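Local structure of endo-b-1,4-glucanase (Nasutitermes takasagoensis, 1KS8) at residues A55-K60 against D121-F126; G148-G153 against G193-S198; A152-A157 against R212-W217; P358-S363 against N411-D416. The protein probably hydrolyses internal beta-1,4-glucosidic linkages in cellulose and related beta-glucans, as a family 9 glycoside hydrolase built on an (alpha/alpha)6 fold. All coordinates share one frame; numbering follows the deposited sequence.

Interaction 1. Residues A55-K60 against D121-F126; sequences AGDFVK and DADHAF
D57 and F58, in an irregular loop, lie beside H124 and D123 of helix 120-124, the CA atoms of D57 and H124 being 6.4 Å apart. The D123 carboxylate grips the loop backbone: its OD2 accepts from F58 N at 2.8 Å and an N-H...O angle of 168°, on the syn side. CG of D123 is anti to its backbone N (chi1 -171°), which sets it against V59 CG2 at 3.5 Å; D123 OD1 lies 3.2 Å from F58 CB. A second carboxylate, D57 on the loop, accepts from the helix side. H124 NE2 donates to D57 OD2 at 2.7 Å, the oxygen near the imidazole plane and OD2 met on its anti side, while A55 N binds D57 OD1 at 3.0 Å. An alanine at D57 would probably leave H124 NE2 and A55 N without these acceptors and the imidazole freer to turn. Farther out, F58 CE1 reaches the edge of the F126 ring, 4.1 Å from F126 CE2. R361 ties in both sides, bonding to G56 O and F126 O. D57 lies about 6 Å, side chain to side chain, from E412, a predicted active-site residue, and a sulfate sits close to the H124 side chain. Held through both oxygens, the D57 carboxylate is probably limited in rotation, while D123 holds the following peptide, consistent with a well-defined loop beside the active site.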
loop_
_atom_site.group_PDB
_atom_site.type_symbol
_atom_site.label_atom_id
_atom_site.label_comp_id
_atom_site.label_asym_id
_atom_site.label_seq_id
_atom_site.Cartn_x
_atom_site.Cartn_y
_atom_site.Cartn_z
ATOM N N ALA A 55 2.244 8.231 5.879
ATOM C CA ALA A 55 1.852 7.626 7.139
ATOM C C ALA A 55 1.267 8.655 8.094
ATOM O O ALA A 55 0.226 9.238 7.809
ATOM C CB ALA A 55 3.073 6.955 7.757
ATOM N N GLY A 56 1.922 8.859 9.233
ATOM C CA GLY A 56 1.446 9.848 10.188
ATOM C C GLY A 56 2.057 11.204 9.885
ATOM O O GLY A 56 1.793 12.189 10.586
ATOM N N ASP A 57 2.871 11.236 8.831
ATOM C CA ASP A 57 3.569 12.430 8.361
ATOM C C ASP A 57 2.903 12.977 7.102
ATOM O O ASP A 57 1.827 12.522 6.714
ATOM C CB ASP A 57 5.036 12.086 8.071
ATOM C CG ASP A 57 5.190 10.965 7.048
ATOM O OD1 ASP A 57 4.190 10.279 6.734
ATOM O OD2 ASP A 57 6.325 10.753 6.563
ATOM N N PHE A 58 3.547 13.941 6.452
ATOM C CA PHE A 58 2.971 14.535 5.252
ATOM C C PHE A 58 3.868 14.459 4.029
ATOM O O PHE A 58 3.685 15.194 3.057
ATOM C CB PHE A 58 2.533 15.976 5.549
ATOM C CG PHE A 58 1.528 16.069 6.665
ATOM C CD1 PHE A 58 1.780 16.847 7.788
ATOM C CD2 PHE A 58 0.351 15.321 6.616
ATOM C CE1 PHE A 58 0.876 16.878 8.854
ATOM C CE2 PHE A 58 -0.560 15.342 7.673
ATOM C CZ PHE A 58 -0.295 16.122 8.794
ATOM N N VAL A 59 4.839 13.555 4.074
ATOM C CA VAL A 59 5.712 13.357 2.929
ATOM C C VAL A 59 4.979 12.425 1.972
ATOM O O VAL A 59 4.239 11.532 2.395
ATOM C CB VAL A 59 7.042 12.663 3.316
ATOM C CG1 VAL A 59 7.877 12.407 2.070
ATOM C CG2 VAL A 59 7.818 13.516 4.295
ATOM N N LYS A 60 5.169 12.653 0.680
ATOM C CA LYS A 60 4.585 11.795 -0.331
ATOM C C LYS A 60 5.753 10.941 -0.843
ATOM O O LYS A 60 6.565 11.388 -1.657
ATOM C CB LYS A 60 3.936 12.648 -1.431
ATOM C CG LYS A 60 2.580 13.197 -0.974
ATOM C CD LYS A 60 2.240 14.584 -1.509
ATOM C CE LYS A 60 2.082 14.622 -3.014
ATOM N NZ LYS A 60 1.409 15.893 -3.433
ATOM N N ASP A 121 13.223 15.245 6.977
ATOM C CA ASP A 121 13.485 16.035 8.174
ATOM C C ASP A 121 12.597 17.253 8.366
ATOM O O ASP A 121 12.054 17.456 9.450
ATOM C CB ASP A 121 14.953 16.460 8.221
ATOM C CG ASP A 121 15.887 15.287 8.449
ATOM O OD1 ASP A 121 15.388 14.176 8.737
ATOM O OD2 ASP A 121 17.120 15.478 8.346
ATOM N N ALA A 122 12.445 18.066 7.327
ATOM C CA ALA A 122 11.622 19.264 7.434
ATOM C C ALA A 122 10.177 18.899 7.743
ATOM O O ALA A 122 9.512 19.565 8.537
ATOM C CB ALA A 122 11.693 20.067 6.143
ATOM N N ASP A 123 9.695 17.834 7.115
ATOM C CA ASP A 123 8.325 17.396 7.334
ATOM C C ASP A 123 8.123 16.850 8.747
ATOM O O ASP A 123 7.209 17.261 9.461
ATOM C CB ASP A 123 7.950 16.310 6.325
ATOM C CG ASP A 123 6.477 15.970 6.364
ATOM O OD1 ASP A 123 5.691 16.686 5.718
ATOM O OD2 ASP A 123 6.105 14.998 7.050
ATOM N N HIS A 124 8.990 15.931 9.154
ATOM C CA HIS A 124 8.865 15.306 10.462
ATOM C C HIS A 124 9.130 16.210 11.662
ATOM O O HIS A 124 8.727 15.889 12.781
ATOM C CB HIS A 124 9.747 14.058 10.504
ATOM C CG HIS A 124 9.353 13.024 9.495
ATOM N ND1 HIS A 124 10.081 11.874 9.276
ATOM C CD2 HIS A 124 8.301 12.971 8.642
ATOM C CE1 HIS A 124 9.494 11.156 8.333
ATOM N NE2 HIS A 124 8.413 11.800 7.932
ATOM N N ALA A 125 9.789 17.341 11.433
ATOM C CA ALA A 125 10.080 18.282 12.511
ATOM C C ALA A 125 8.822 19.058 12.898
ATOM O O ALA A 125 8.792 19.753 13.914
ATOM C CB ALA A 125 11.173 19.248 12.078
ATOM N N PHE A 126 7.788 18.927 12.075
ATOM C CA PHE A 126 6.513 19.598 12.285
ATOM C C PHE A 126 5.457 18.616 12.771
ATOM O O PHE A 126 5.392 17.488 12.290
ATOM C CB PHE A 126 6.051 20.212 10.956
ATOM C CG PHE A 126 4.623 20.699 10.955
ATOM C CD1 PHE A 126 4.285 21.909 11.549
ATOM C CD2 PHE A 126 3.622 19.957 10.334
ATOM C CE1 PHE A 126 2.971 22.376 11.521
ATOM C CE2 PHE A 126 2.306 20.414 10.301
ATOM C CZ PHE A 126 1.981 21.625 10.894
#

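Interaction 2. Residues G148-G153 against G193-S198; sequences GSDLAG and GKYSDS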
loop_
_atom_site.group_PDB
_atom_site.type_symbol
_atom_site.label_atom_id
_atom_site.label_comp_id
_atom_site.label_asym_id
_atom_site.label_seq_id
_atom_site.Cartn_x
_atom_site.Cartn_y
_atom_site.Cartn_z
ATOM N N GLY A 148 15.775 4.818 -11.339
ATOM C CA GLY A 148 15.059 4.230 -10.222
ATOM C C GLY A 148 14.131 3.160 -10.758
ATOM O O GLY A 148 12.919 3.360 -10.831
ATOM N N SER A 149 14.710 2.022 -11.137
ATOM C CA SER A 149 13.951 0.908 -11.695
ATOM C C SER A 149 12.860 0.398 -10.768
ATOM O O SER A 149 11.786 0.011 -11.228
ATOM C CB SER A 149 14.888 -0.248 -12.045
ATOM O OG SER A 149 15.903 0.179 -12.934
ATOM N N ASP A 150 13.136 0.379 -9.468
ATOM C CA ASP A 150 12.139 -0.093 -8.517
ATOM C C ASP A 150 10.951 0.859 -8.411
ATOM O O ASP A 150 9.799 0.428 -8.463
ATOM C CB ASP A 150 12.758 -0.343 -7.128
ATOM C CG ASP A 150 13.826 0.677 -6.742
ATOM O OD1 ASP A 150 13.998 1.707 -7.426
ATOM O OD2 ASP A 150 14.501 0.437 -5.717
ATOM N N LEU A 151 11.232 2.153 -8.284
ATOM C CA LEU A 151 10.177 3.155 -8.183
ATOM C C LEU A 151 9.368 3.241 -9.475
ATOM O O LEU A 151 8.137 3.223 -9.446
ATOM C CB LEU A 151 10.780 4.523 -7.868
ATOM C CG LEU A 151 9.822 5.718 -7.884
ATOM C CD1 LEU A 151 8.758 5.557 -6.808
ATOM C CD2 LEU A 151 10.618 6.995 -7.665
ATOM N N ALA A 152 10.063 3.340 -10.606
ATOM C CA ALA A 152 9.396 3.426 -11.901
ATOM C C ALA A 152 8.630 2.136 -12.189
ATOM O O ALA A 152 7.522 2.163 -12.731
ATOM C CB ALA A 152 10.422 3.686 -13.003
ATOM N N GLY A 153 9.230 1.008 -11.818
ATOM C CA GLY A 153 8.594 -0.279 -12.033
ATOM C C GLY A 153 7.323 -0.468 -11.224
ATOM O O GLY A 153 6.304 -0.908 -11.757
ATOM N N GLY A 193 18.783 0.965 -11.972
ATOM C CA GLY A 193 19.324 1.579 -10.772
ATOM C C GLY A 193 18.336 1.608 -9.619
ATOM O O GLY A 193 17.130 1.475 -9.825
ATOM N N LYS A 194 18.851 1.763 -8.402
ATOM C CA LYS A 194 18.013 1.837 -7.206
ATOM C C LYS A 194 17.548 3.284 -7.070
ATOM O O LYS A 194 18.373 4.197 -7.076
ATOM C CB LYS A 194 18.819 1.464 -5.961
ATOM C CG LYS A 194 19.423 0.072 -5.972
ATOM C CD LYS A 194 20.310 -0.129 -4.747
ATOM C CE LYS A 194 20.975 -1.493 -4.751
ATOM N NZ LYS A 194 21.884 -1.662 -3.583
ATOM N N TYR A 195 16.245 3.503 -6.919
ATOM C CA TYR A 195 15.755 4.872 -6.810
ATOM C C TYR A 195 16.292 5.634 -5.601
ATOM O O TYR A 195 16.454 6.849 -5.670
ATOM C CB TYR A 195 14.218 4.910 -6.801
ATOM C CG TYR A 195 13.592 4.934 -5.420
ATOM C CD1 TYR A 195 13.521 3.781 -4.642
ATOM C CD2 TYR A 195 13.089 6.121 -4.886
ATOM C CE1 TYR A 195 12.966 3.807 -3.365
ATOM C CE2 TYR A 195 12.531 6.159 -3.611
ATOM C CZ TYR A 195 12.473 5.000 -2.856
ATOM O OH TYR A 195 11.924 5.037 -1.596
ATOM N N SER A 196 16.570 4.940 -4.499
ATOM C CA SER A 196 17.072 5.633 -3.316
ATOM C C SER A 196 18.537 6.050 -3.428
ATOM O O SER A 196 19.069 6.701 -2.528
ATOM C CB SER A 196 16.832 4.807 -2.042
ATOM O OG SER A 196 17.423 3.526 -2.104
ATOM N N ASP A 197 19.186 5.669 -4.527
ATOM C CA ASP A 197 20.565 6.083 -4.768
ATOM C C ASP A 197 20.470 7.402 -5.540
ATOM O O ASP A 197 21.436 8.160 -5.627
ATOM C CB ASP A 197 21.329 5.052 -5.609
ATOM C CG ASP A 197 21.822 3.870 -4.792
ATOM O OD1 ASP A 197 21.872 3.973 -3.549
ATOM O OD2 ASP A 197 22.175 2.837 -5.400
ATOM N N SER A 198 19.292 7.658 -6.105
ATOM C CA SER A 198 19.031 8.882 -6.860
ATOM C C SER A 198 18.325 9.884 -5.947
ATOM O O SER A 198 18.788 11.011 -5.770
ATOM C CB SER A 198 18.171 8.569 -8.086
ATOM O OG SER A 198 18.868 7.708 -8.973
#
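Y195 presents a ring edge to D150, whose OD2 lies in the ring plane 3.6 Å from Y195 CD1; one face has S196 CB above it, displaced toward the rim. The D150 carboxylate stands steeply to the ring, their planes 73° apart. L151 crosses Y195 at about a right angle, with its CB 3.6 Å from Y195 CB. CG of D150 sits between the backbone N and the carbonyl carbon (chi1 37°), close to the helix backbone, where OD1 can take a bond from L151 N, 33° out of the carboxylate plane. The syn lone pair of OD1 accepts from Y195 N at 2.9 Å; OD2 bonds to S208, and the tyrosine hydroxyl to Y206 O. S149 and G193 form a reciprocal pair: S149 N donates to G193 O at 2.8 Å, and G193 N to S149 OG at 3.1 Å. S149 OG also bonds to A188 O. G148, the N-cap of helix 149-165, brings its CA within 3.5 Å of Y195 CA, where a side chain would clash with Y195 CB. An alanine in place of D150 would probably leave Y195 N and L151 N without their shared acceptor and S208 OG without its mate. The helix start thus meets residues 193-195 through N-H groups matched to oxygens, and two donors with the nearby helix N-terminus are likely to stabilise negative charge on D150, partly offset by neighbouring E214.

Interaction 3. Residues A152-A157 against R212-W217; sequences AGETAA and RDELVW
W217 and E154 make the hydrogen bond of this contact: W217 NE1 donates to E154 OE2 at 2.9 Å. The oxygen lies in the indole plane and accepts the bond on its syn side; T70 OG1 bonds to the same oxygen. CG of E154 is anti to the backbone N (chi1 -172°) and the chain bends at the next torsion, turning CD toward helix 212-226.

Among acidic groups, E154 OE1 and E214 OE1 come within 2.6 Å of each other, their carboxylate planes 66° apart, and at this spacing a proton is probably held by one of the acids. K256 forms salt bridges with both glutamates and a cation-pi contact with W217, which would offset part of the charge. D213 and E214 bind calcium in another structure of this protein, although no calcium is present here.

The framework is a pair of helices of the (alpha/alpha)6 fold, 149-165 and 212-226, whose short segments run the same way at 23° with axes 8.2 Å apart.

Apolar contact and close backbone approach complete the pair. A157 CB rests 3.6 Å from W217 CD1, and G153 lets the backbones close in, its CA 5.3 Å from E214 CA; a side chain on G153 would press against E214 O.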
loop_
_atom_site.group_PDB
_atom_site.type_symbol
_atom_site.label_atom_id
_atom_site.label_comp_id
_atom_site.label_asym_id
_atom_site.label_seq_id
_atom_site.Cartn_x
_atom_site.Cartn_y
_atom_site.Cartn_z
ATOM N N ALA A 152 10.063 3.340 -10.606
ATOM C CA ALA A 152 9.396 3.426 -11.901
ATOM C C ALA A 152 8.630 2.136 -12.189
ATOM O O ALA A 152 7.522 2.163 -12.731
ATOM C CB ALA A 152 10.422 3.686 -13.003
ATOM N N GLY A 153 9.230 1.008 -11.818
ATOM C CA GLY A 153 8.594 -0.279 -12.033
ATOM C C GLY A 153 7.323 -0.468 -11.224
ATOM O O GLY A 153 6.304 -0.908 -11.757
ATOM N N GLU A 154 7.366 -0.139 -9.936
ATOM C CA GLU A 154 6.179 -0.301 -9.107
ATOM C C GLU A 154 5.080 0.634 -9.583
ATOM O O GLU A 154 3.905 0.277 -9.569
ATOM C CB GLU A 154 6.491 -0.020 -7.635
ATOM C CG GLU A 154 5.342 -0.371 -6.689
ATOM C CD GLU A 154 4.962 -1.843 -6.756
ATOM O OE1 GLU A 154 5.871 -2.691 -6.625
ATOM O OE2 GLU A 154 3.764 -2.157 -6.935
ATOM N N THR A 155 5.462 1.834 -10.008
ATOM C CA THR A 155 4.480 2.792 -10.495
ATOM C C THR A 155 3.864 2.289 -11.800
ATOM O O THR A 155 2.661 2.431 -12.018
ATOM C CB THR A 155 5.113 4.183 -10.694
ATOM O OG1 THR A 155 5.701 4.610 -9.456
ATOM C CG2 THR A 155 4.052 5.200 -11.108
ATOM N N ALA A 156 4.684 1.689 -12.660
ATOM C CA ALA A 156 4.174 1.149 -13.917
ATOM C C ALA A 156 3.171 0.032 -13.605
ATOM O O ALA A 156 2.134 -0.092 -14.262
ATOM C CB ALA A 156 5.319 0.609 -14.756
ATOM N N ALA A 157 3.482 -0.777 -12.596
ATOM C CA ALA A 157 2.601 -1.867 -12.193
ATOM C C ALA A 157 1.273 -1.315 -11.687
ATOM O O ALA A 157 0.206 -1.819 -12.038
ATOM C CB ALA A 157 3.265 -2.704 -11.104
ATOM N N ARG A 212 15.388 -5.574 -8.938
ATOM C CA ARG A 212 15.098 -6.573 -9.960
ATOM C C ARG A 212 13.710 -7.214 -9.919
ATOM O O ARG A 212 13.127 -7.486 -10.969
ATOM C CB ARG A 212 16.194 -7.641 -9.943
ATOM C CG ARG A 212 17.552 -7.058 -10.307
ATOM C CD ARG A 212 18.690 -8.052 -10.144
ATOM N NE ARG A 212 19.973 -7.440 -10.484
ATOM C CZ ARG A 212 20.510 -6.410 -9.834
ATOM N NH1 ARG A 212 19.877 -5.871 -8.801
ATOM N NH2 ARG A 212 21.676 -5.912 -10.223
ATOM N N ASP A 213 13.163 -7.447 -8.730
ATOM C CA ASP A 213 11.835 -8.052 -8.657
ATOM C C ASP A 213 10.765 -7.107 -9.206
ATOM O O ASP A 213 9.731 -7.552 -9.705
ATOM C CB ASP A 213 11.502 -8.465 -7.215
ATOM C CG ASP A 213 11.468 -7.293 -6.259
ATOM O OD1 ASP A 213 12.400 -6.468 -6.293
ATOM O OD2 ASP A 213 10.513 -7.206 -5.456
ATOM N N GLU A 214 11.027 -5.805 -9.131
ATOM C CA GLU A 214 10.091 -4.802 -9.634
ATOM C C GLU A 214 9.944 -4.861 -11.150
ATOM O O GLU A 214 8.863 -4.618 -11.688
ATOM C CB GLU A 214 10.545 -3.397 -9.233
ATOM C CG GLU A 214 10.386 -3.083 -7.758
ATOM C CD GLU A 214 8.955 -3.224 -7.296
ATOM O OE1 GLU A 214 8.047 -2.808 -8.048
ATOM O OE2 GLU A 214 8.737 -3.743 -6.181
ATOM N N LEU A 215 11.035 -5.166 -11.842
ATOM C CA LEU A 215 10.995 -5.255 -13.297
ATOM C C LEU A 215 10.098 -6.417 -13.727
ATOM O O LEU A 215 9.332 -6.304 -14.683
ATOM C CB LEU A 215 12.410 -5.436 -13.857
ATOM C CG LEU A 215 13.331 -4.221 -13.692
ATOM C CD1 LEU A 215 14.736 -4.565 -14.169
ATOM C CD2 LEU A 215 12.769 -3.046 -14.480
ATOM N N VAL A 216 10.190 -7.529 -13.006
ATOM C CA VAL A 216 9.376 -8.702 -13.312
ATOM C C VAL A 216 7.914 -8.414 -12.968
ATOM O O VAL A 216 7.005 -8.752 -13.725
ATOM C CB VAL A 216 9.846 -9.933 -12.501
ATOM C CG1 VAL A 216 9.019 -11.148 -12.876
ATOM C CG2 VAL A 216 11.328 -10.196 -12.756
ATOM N N TRP A 217 7.706 -7.787 -11.815
ATOM C CA TRP A 217 6.378 -7.422 -11.325
ATOM C C TRP A 217 5.686 -6.504 -12.336
ATOM O O TRP A 217 4.541 -6.745 -12.726
ATOM C CB TRP A 217 6.550 -6.729 -9.966
ATOM C CG TRP A 217 5.321 -6.200 -9.260
ATOM C CD1 TRP A 217 5.104 -4.902 -8.883
ATOM C CD2 TRP A 217 4.241 -6.962 -8.694
ATOM N NE1 TRP A 217 3.971 -4.810 -8.113
ATOM C CE2 TRP A 217 3.420 -6.057 -7.979
ATOM C CE3 TRP A 217 3.889 -8.319 -8.715
ATOM C CZ2 TRP A 217 2.272 -6.466 -7.290
ATOM C CZ3 TRP A 217 2.743 -8.726 -8.028
ATOM C CH2 TRP A 217 1.951 -7.801 -7.325
#

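Interaction 4. Residues P358-S363 against N411-D416; sequences PHHRSS and NEVATD. With SO4 (sulfate ion), chain B.
H359 and E412 stand together at the active site of this family 9 enzyme, where E412 is a predicted catalytic residue and residues 358-360 run beside 411-413. The backbones join through H359 N, which donates to N411 O at 2.9 Å and 171°, the donor tilted out of the carbonyl plane. H359 is also the centre of an inverse gamma turn, closed by a weak bond from H360 N to P358 O. Its CG is anti to the backbone N (chi1 -172°); CD2 of the H359 ring lies 3.7 Å from E412 OE2, the ring and carboxylate planes 47° apart. Beyond the ring lies a sulfate, probably from the crystallisation liquor. H359 NE2 donates to its O1 at 2.6 Å with the oxygen near the ring plane, and R361 meets it with both terminal nitrogens, NH1 to O4 and NH2 to O2, each at 2.8 Å. On the neighbouring backbone, V413 CG1 touches P358 CB, and V413 CG2 is 3.6 Å from H360 CD2. The H360 side chain caps helix 361-364, with ND1 accepting from S363 N at 3.2 Å, and its NE2 bonds to Q19 OE1. N411 turns its amide toward predicted active-site residue D403, ND2 bonding to D403 OD1, while N411 OD1 bonds to Y401 OH. H359 ND1 bonds to R405 O and NE2 to the sulfate, so the ring is held at both nitrogens; with R361 it makes an anion-binding site, consistent with the bound sulfate.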
loop_
_atom_site.group_PDB
_atom_site.type_symbol
_atom_site.label_atom_id
_atom_site.label_comp_id
_atom_site.label_asym_id
_atom_site.label_seq_id
_atom_site.Cartn_x
_atom_site.Cartn_y
_atom_site.Cartn_z
ATOM N N PRO A 358 -2.989 6.621 17.634
ATOM C CA PRO A 358 -2.056 6.286 16.554
ATOM C C PRO A 358 -1.044 7.411 16.344
ATOM O O PRO A 358 -1.353 8.585 16.563
ATOM C CB PRO A 358 -2.975 6.082 15.346
ATOM C CG PRO A 358 -4.151 6.964 15.649
ATOM C CD PRO A 358 -4.370 6.717 17.126
ATOM N N HIS A 359 0.166 7.036 15.942
ATOM C CA HIS A 359 1.249 7.986 15.677
ATOM C C HIS A 359 0.858 8.658 14.365
ATOM O O HIS A 359 1.381 8.336 13.297
ATOM C CB HIS A 359 2.555 7.210 15.517
ATOM C CG HIS A 359 3.769 8.076 15.429
ATOM N ND1 HIS A 359 4.344 8.664 16.534
ATOM C CD2 HIS A 359 4.517 8.455 14.367
ATOM C CE1 HIS A 359 5.396 9.369 16.156
ATOM N NE2 HIS A 359 5.522 9.259 14.846
ATOM N N HIS A 360 -0.042 9.627 14.465
ATOM C CA HIS A 360 -0.604 10.257 13.282
ATOM C C HIS A 360 -0.975 11.707 13.571
ATOM O O HIS A 360 -1.810 11.993 14.431
ATOM C CB HIS A 360 -1.825 9.414 12.914
ATOM C CG HIS A 360 -2.451 9.754 11.603
ATOM N ND1 HIS A 360 -3.491 10.651 11.488
ATOM C CD2 HIS A 360 -2.236 9.262 10.361
ATOM C CE1 HIS A 360 -3.894 10.692 10.231
ATOM N NE2 HIS A 360 -3.150 9.858 9.525
ATOM N N ARG A 361 -0.356 12.618 12.830
ATOM C CA ARG A 361 -0.571 14.042 13.025
ATOM C C ARG A 361 -1.970 14.595 12.793
ATOM O O ARG A 361 -2.568 15.168 13.704
ATOM C CB ARG A 361 0.424 14.825 12.173
ATOM C CG ARG A 361 1.862 14.664 12.632
ATOM C CD ARG A 361 2.834 15.224 11.611
ATOM N NE ARG A 361 4.224 15.136 12.059
ATOM C CZ ARG A 361 4.931 14.011 12.123
ATOM N NH1 ARG A 361 4.389 12.854 11.770
ATOM N NH2 ARG A 361 6.195 14.051 12.530
ATOM N N SER A 362 -2.507 14.429 11.589
ATOM C CA SER A 362 -3.812 15.014 11.309
ATOM C C SER A 362 -4.936 14.569 12.233
ATOM O O SER A 362 -5.764 15.389 12.629
ATOM C CB SER A 362 -4.205 14.802 9.839
ATOM O OG SER A 362 -4.453 13.446 9.537
ATOM N N SER A 363 -4.972 13.294 12.598
ATOM C CA SER A 363 -6.034 12.830 13.486
ATOM C C SER A 363 -5.848 13.293 14.931
ATOM O O SER A 363 -6.805 13.348 15.696
ATOM C CB SER A 363 -6.151 11.298 13.444
ATOM O OG SER A 363 -4.980 10.664 13.923
ATOM N N ASN A 411 2.402 1.776 17.305
ATOM C CA ASN A 411 1.297 2.646 16.913
ATOM C C ASN A 411 1.450 3.367 15.584
ATOM O O ASN A 411 0.721 4.311 15.292
ATOM C CB ASN A 411 0.989 3.646 18.028
ATOM C CG ASN A 411 -0.043 3.115 18.999
ATOM O OD1 ASN A 411 -0.140 1.906 19.205
ATOM N ND2 ASN A 411 -0.813 4.009 19.608
ATOM N N GLU A 412 2.397 2.916 14.772
ATOM C CA GLU A 412 2.573 3.504 13.454
ATOM C C GLU A 412 1.387 3.062 12.602
ATOM O O GLU A 412 0.837 1.975 12.799
ATOM C CB GLU A 412 3.869 2.990 12.815
ATOM C CG GLU A 412 4.064 3.340 11.337
ATOM C CD GLU A 412 4.298 4.820 11.097
ATOM O OE1 GLU A 412 4.619 5.192 9.946
ATOM O OE2 GLU A 412 4.161 5.614 12.052
ATOM N N VAL A 413 0.982 3.927 11.680
ATOM C CA VAL A 413 -0.084 3.626 10.735
ATOM C C VAL A 413 0.505 4.111 9.419
ATOM O O VAL A 413 1.306 5.048 9.411
ATOM C CB VAL A 413 -1.404 4.383 11.054
ATOM C CG1 VAL A 413 -1.980 3.876 12.369
ATOM C CG2 VAL A 413 -1.158 5.886 11.131
ATOM N N ALA A 414 0.143 3.476 8.312
ATOM C CA ALA A 414 0.697 3.880 7.027
ATOM C C ALA A 414 -0.126 3.368 5.863
ATOM O O ALA A 414 -0.832 2.366 5.981
ATOM C CB ALA A 414 2.134 3.373 6.904
ATOM N N THR A 415 -0.027 4.051 4.730
ATOM C CA THR A 415 -0.766 3.624 3.555
ATOM C C THR A 415 -0.404 2.190 3.171
ATOM O O THR A 415 -1.287 1.405 2.820
ATOM C CB THR A 415 -0.514 4.554 2.354
ATOM O OG1 THR A 415 0.895 4.709 2.151
ATOM C CG2 THR A 415 -1.139 5.917 2.602
ATOM N N ASP A 416 0.875 1.823 3.243
ATOM C CA ASP A 416 1.215 0.455 2.866
ATOM C C ASP A 416 0.762 -0.582 3.885
ATOM O O ASP A 416 0.647 -1.758 3.557
ATOM C CB ASP A 416 2.715 0.291 2.526
ATOM C CG ASP A 416 3.649 0.553 3.698
ATOM O OD1 ASP A 416 3.199 0.662 4.853
ATOM O OD2 ASP A 416 4.871 0.637 3.440
HETATM S S SO4 B . 7.187 10.329 11.777
HETATM O O1 SO4 B . 7.437 9.471 13.122
HETATM O O2 SO4 B . 7.668 11.658 12.089
HETATM O O3 SO4 B . 7.820 9.773 10.771
HETATM O O4 SO4 B . 5.751 10.359 11.661
#

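The four contacts fall into two neighbourhoods of one family 9 domain. Interactions 1 and 4 have centres about 11 Å apart and touch: they meet through R361 and through A55 packing on E412, and together they lie beside the predicted active site. Interactions 2 and 3, with centres about 10 Å apart, share A152 and G153 and both use helix 149-165, next to the calcium-binding residues. Between the pairs, centres are 21 to 26 Å apart and nearest atoms about 8 to 10 Å. Along the chain, interaction 1 closes before the others open, 2 and 3 start from overlapping segments, and interaction 4 comes last, so the active-site pair joins distant parts of the sequence.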